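Local coordinates for protein ribose 5-phosphate isomerase (Giardia lamblia, PDB 3S5P) that probably interconverts ribose 5-phosphate and ribulose 5-phosphate in the pentose phosphate pathway, as a type B (RpiB) isomerase, at residues A116-N121 / L145-E150; K100-A105 / A122-L127. All coordinates share one frame; numbering follows the deposited sequence.

Both interactions lie in the C-terminal half of the chain, around one side of its five-stranded parallel sheet, their centres about 11 Å apart, and their segments alternate along the chain: 100-105, 116-121, 122-127, 145-150. Interaction 2 pairs the edge strand 104-106 with strand 124-128, while interaction 1 lies at the surface, where the ends of helices 110-118 and 134-146 and their following loops meet. Helix 110-118 links the two paired strands, and the turn after it runs directly from interaction 1 into interaction 2. Arg117 NH1 probably bonds to the Ala122 carbonyl and Ala116 packs on Ala105, joining the contacts. Both touch the second subunit, so this region also borders the dimer interface.

Interaction 1 (A116-N121 / L145-E150)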
# COMPACT_ATOMS: atom_id res chain seq x y z
N ALA A 116 2.59 2.60 -9.36
CA ALA A 116 3.40 1.57 -8.67
C ALA A 116 4.58 1.07 -9.49
O ALA A 116 5.63 0.78 -8.95
CB ALA A 116 2.54 0.35 -8.22
N ARG A 117 4.39 0.95 -10.78
CA ARG A 117 5.47 0.53 -11.66
C ARG A 117 6.33 1.72 -12.07
O ARG A 117 7.54 1.73 -11.81
CB ARG A 117 4.92 -0.23 -12.88
CG ARG A 117 4.28 -1.62 -12.52
CD ARG A 117 5.33 -2.70 -12.14
NE ARG A 117 6.42 -2.82 -13.11
CZ ARG A 117 7.72 -2.77 -12.81
NH1 ARG A 117 8.15 -2.65 -11.55
NH2 ARG A 117 8.62 -2.89 -13.79
N LYS A 118 5.70 2.75 -12.66
CA LYS A 118 6.43 3.90 -13.18
C LYS A 118 7.37 4.54 -12.16
O LYS A 118 8.52 4.75 -12.45
CB LYS A 118 5.48 4.97 -13.71
CG LYS A 118 5.16 4.88 -15.19
CD LYS A 118 4.53 6.19 -15.68
CE LYS A 118 4.35 6.19 -17.19
NZ LYS A 118 3.19 5.35 -17.61
N HIS A 119 6.84 4.86 -10.98
CA HIS A 119 7.53 5.65 -9.97
C HIS A 119 8.15 4.78 -8.89
O HIS A 119 9.18 5.13 -8.35
CB HIS A 119 6.52 6.56 -9.31
CG HIS A 119 5.98 7.63 -10.21
ND1 HIS A 119 5.09 8.59 -9.77
CD2 HIS A 119 6.22 7.90 -11.51
CE1 HIS A 119 4.79 9.39 -10.77
NE2 HIS A 119 5.46 9.00 -11.84
N ASN A 120 7.50 3.65 -8.55
CA ASN A 120 7.90 2.88 -7.36
C ASN A 120 8.60 1.57 -7.64
O ASN A 120 9.09 0.92 -6.70
CB ASN A 120 6.72 2.67 -6.41
CG ASN A 120 5.93 3.97 -6.15
OD1 ASN A 120 4.73 4.04 -6.42
ND2 ASN A 120 6.60 5.01 -5.65
N ASN A 121 8.65 1.17 -8.91
CA ASN A 121 9.31 -0.09 -9.30
C ASN A 121 8.79 -1.29 -8.51
O ASN A 121 9.55 -2.15 -8.09
CB ASN A 121 10.87 0.02 -9.19
CG ASN A 121 11.58 -1.07 -9.96
OD1 ASN A 121 11.02 -1.60 -10.90
ND2 ASN A 121 12.80 -1.44 -9.52
N LEU A 145 1.08 -5.11 -15.28
CA LEU A 145 1.98 -5.99 -16.04
C LEU A 145 2.56 -5.30 -17.27
O LEU A 145 3.63 -5.68 -17.76
CB LEU A 145 1.28 -7.30 -16.41
CG LEU A 145 0.86 -8.28 -15.30
CD1 LEU A 145 0.26 -9.56 -15.95
CD2 LEU A 145 1.99 -8.66 -14.31
N SER A 146 1.86 -4.28 -17.77
CA SER A 146 2.29 -3.64 -19.01
C SER A 146 2.98 -2.30 -18.82
O SER A 146 3.38 -1.68 -19.79
CB SER A 146 1.12 -3.48 -19.98
OG SER A 146 0.15 -2.57 -19.47
N THR A 147 3.11 -1.82 -17.58
CA THR A 147 3.76 -0.54 -17.32
C THR A 147 5.19 -0.83 -16.87
O THR A 147 5.40 -1.70 -16.05
CB THR A 147 3.00 0.26 -16.24
OG1 THR A 147 1.64 0.42 -16.64
CG2 THR A 147 3.61 1.63 -16.03
N ASN A 148 6.16 -0.13 -17.46
CA ASN A 148 7.57 -0.24 -17.06
C ASN A 148 7.99 0.82 -16.03
O ASN A 148 7.45 1.92 -16.01
CB ASN A 148 8.47 -0.11 -18.30
CG ASN A 148 8.33 -1.30 -19.23
OD1 ASN A 148 7.94 -2.39 -18.81
ND2 ASN A 148 8.64 -1.09 -20.50
N PHE A 149 8.94 0.46 -15.16
CA PHE A 149 9.56 1.40 -14.24
C PHE A 149 10.30 2.51 -15.03
O PHE A 149 10.90 2.24 -16.06
CB PHE A 149 10.50 0.65 -13.30
CG PHE A 149 11.31 1.52 -12.36
CD1 PHE A 149 10.70 2.48 -11.55
CD2 PHE A 149 12.69 1.32 -12.21
CE1 PHE A 149 11.47 3.26 -10.65
CE2 PHE A 149 13.45 2.07 -11.32
CZ PHE A 149 12.84 3.05 -10.53
N GLU A 150 10.19 3.76 -14.56
CA GLU A 150 10.99 4.89 -15.10
C GLU A 150 12.32 5.02 -14.33
O GLU A 150 12.55 6.00 -13.61
CB GLU A 150 10.18 6.20 -15.07
CG GLU A 150 9.10 6.30 -16.19
CD GLU A 150 8.12 7.49 -16.01
OE1 GLU A 150 8.14 8.14 -14.91
OE2 GLU A 150 7.33 7.76 -16.96
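The ring of Phe149 and the side chain of Asn121 lie stacked, with the amide turned only 15° from the ring plane. Asn121 CB sits over the middle of one ring face, 3.4 Å from the Phe149 centroid, in a CH-pi contact, and the amide continues across the same face toward the root of the ring, where Asn121 OD1 is 3.3 Å from Phe149 CB. With CG anti to the backbone N (chi1 175°), the Phe149 ring also turns an edge to the carbonyl oxygens of Arg117 and His119. Beside it, the backbone N-H of Glu150 makes the main polar bond, 2.9 Å to Lys118 O, in the carbonyl plane and on a lone pair. Phe149 CA adds a C-H...O contact of 3.2 Å to Arg117 O.

Bends at chi2 and chi3 carry the Arg117 guanidinium back along the 147-149 backbone. NE reaches Thr147 O in a weak bond. In the conformer described, NH1 donates to Asn121 OD1 at 3.1 Å and comes close to the Ala122 carbonyl, its main polar partner; while Arg117 holds this pose, the bond would help to orient the amide on Phe149. Thr147 CG2 lies 3.7 Å from Lys118 CG, while its hydroxyl bonds to Arg143 O one turn back. Farther out, Lys118 CE passes 3.4 Å from Glu150 OE2; the ammonium stays farther off, so any attraction is probably modest.

Beyond Phe149, His154 of helix 151-155 brings its ring against the phenyl group. Asn121, with positive phi, is the first residue after helix 110-118 to leave helical geometry, and Glu150 occupies the N-cap position of helix 151-155; the contact thus joins the C-terminal ends of helices 110-118 and 134-146 to the start of helix 151-155 at the surface of the alpha/beta fold of the RpiB/LacAB family.

Interaction 2 (K100-A105 / A122-L127); sequences KGIRCA and ANALAL
Asn123 reaches across to the loop 101-103 just ahead of the point where strands 104-106 and 124-128 pair in parallel, the two strands of a beta-alpha-beta unit whose connection is helix 110-118. Its CB carries CG into the crowded position between the backbone N and the carbonyl carbon (chi1 50°), which turns the amide toward segment 100-105. From CG the two branches diverge: OD1 accepts the Arg103 N-H at 2.8 Å, almost straight at 176°, and ND2 donates to Gly101 O at 3.0 Å, with that oxygen in the amide plane. The side chain thereby continues the pairing beyond the regular strands, and two bonds, one to each branch, fix the rotation of this buried amide. ND2 also lies over one face of the Arg103 guanidinium, without a hydrogen bond between them; NE of that guanidinium bonds to Asn121 O.

Arg103 O serves two donors, the N-H groups of Asn123 and Ala124, as the chain enters the strand. Regular parallel pairing follows, with Ala105 N giving its hydrogen to Ala124 O and Ala105 O receiving that of Ala126. On one face of the sheet Cys104 packs on Ala124; on the other, Ala105 CB meets Ala122 CB at 3.8 Å, with Ala116 of the connecting helix packed against both. Strand 81-86 flanks 124-128 on its other side, and Ile90 of the second subunit packs on Ala105. Cys104 SG, anti to its own backbone N, extends along the strand until it rests 3.7 Å from Ala126 CB.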
# COMPACT_ATOMS: atom_id res chain seq x y z
N LYS A 100 13.50 -7.83 2.05
CA LYS A 100 14.49 -7.13 1.26
C LYS A 100 14.22 -7.37 -0.23
O LYS A 100 13.89 -8.49 -0.64
CB LYS A 100 15.89 -7.55 1.69
CG LYS A 100 16.25 -7.00 3.07
CD LYS A 100 17.76 -6.97 3.30
CE LYS A 100 18.21 -5.65 3.94
NZ LYS A 100 19.64 -5.30 3.59
N GLY A 101 14.34 -6.31 -1.04
CA GLY A 101 14.21 -6.48 -2.48
C GLY A 101 12.81 -6.70 -3.02
O GLY A 101 12.64 -7.01 -4.20
N ILE A 102 11.80 -6.54 -2.16
CA ILE A 102 10.40 -6.61 -2.54
C ILE A 102 9.74 -5.24 -2.34
O ILE A 102 9.87 -4.60 -1.29
CB ILE A 102 9.61 -7.66 -1.71
CG1 ILE A 102 10.12 -9.07 -1.99
CG2 ILE A 102 8.11 -7.62 -2.04
CD1 ILE A 102 9.60 -9.67 -3.30
N ARG A 103 9.03 -4.81 -3.37
CA ARG A 103 8.27 -3.59 -3.33
C ARG A 103 6.83 -3.92 -3.71
O ARG A 103 6.52 -4.17 -4.89
CB ARG A 103 8.89 -2.57 -4.28
CG ARG A 103 10.25 -2.10 -3.79
CD ARG A 103 11.11 -1.46 -4.90
NE ARG A 103 11.51 -2.39 -5.97
CZ ARG A 103 12.52 -3.24 -5.89
NH1 ARG A 103 13.20 -3.36 -4.75
NH2 ARG A 103 12.81 -4.01 -6.93
N CYS A 104 5.96 -3.92 -2.70
CA CYS A 104 4.62 -4.38 -2.87
C CYS A 104 3.63 -3.22 -2.84
O CYS A 104 3.61 -2.40 -1.90
CB CYS A 104 4.28 -5.46 -1.84
SG CYS A 104 2.62 -6.14 -1.95
N ALA A 105 2.84 -3.18 -3.90
CA ALA A 105 1.90 -2.11 -4.14
C ALA A 105 0.50 -2.67 -3.93
O ALA A 105 0.10 -3.59 -4.62
CB ALA A 105 2.07 -1.64 -5.57
N ALA A 122 7.47 -1.36 -8.32
CA ALA A 122 6.89 -2.45 -7.58
C ALA A 122 7.13 -3.74 -8.35
O ALA A 122 7.04 -3.76 -9.57
CB ALA A 122 5.41 -2.23 -7.35
N ASN A 123 7.50 -4.80 -7.64
CA ASN A 123 7.60 -6.12 -8.23
C ASN A 123 6.60 -7.09 -7.58
O ASN A 123 6.67 -8.27 -7.81
CB ASN A 123 9.06 -6.67 -8.14
CG ASN A 123 9.65 -6.55 -6.75
OD1 ASN A 123 8.95 -6.23 -5.80
ND2 ASN A 123 10.94 -6.81 -6.63
N ALA A 124 5.71 -6.58 -6.72
CA ALA A 124 4.64 -7.38 -6.15
C ALA A 124 3.39 -6.55 -6.18
O ALA A 124 3.43 -5.35 -5.89
CB ALA A 124 4.97 -7.79 -4.72
N LEU A 125 2.27 -7.16 -6.57
CA LEU A 125 1.00 -6.47 -6.54
C LEU A 125 0.15 -7.18 -5.49
O LEU A 125 0.01 -8.41 -5.53
CB LEU A 125 0.33 -6.58 -7.92
CG LEU A 125 -1.12 -6.07 -8.03
CD1 LEU A 125 -1.19 -4.56 -7.77
CD2 LEU A 125 -1.73 -6.39 -9.40
N ALA A 126 -0.42 -6.42 -4.55
CA ALA A 126 -1.38 -6.98 -3.61
C ALA A 126 -2.78 -6.59 -4.01
O ALA A 126 -3.04 -5.42 -4.30
CB ALA A 126 -1.10 -6.52 -2.20
N LEU A 127 -3.69 -7.56 -4.03
CA LEU A 127 -5.09 -7.29 -4.29
C LEU A 127 -5.99 -7.82 -3.16
O LEU A 127 -5.74 -8.88 -2.61
CB LEU A 127 -5.51 -7.90 -5.62
CG LEU A 127 -4.85 -7.36 -6.89
CD1 LEU A 127 -5.09 -8.32 -8.00
CD2 LEU A 127 -5.39 -5.94 -7.25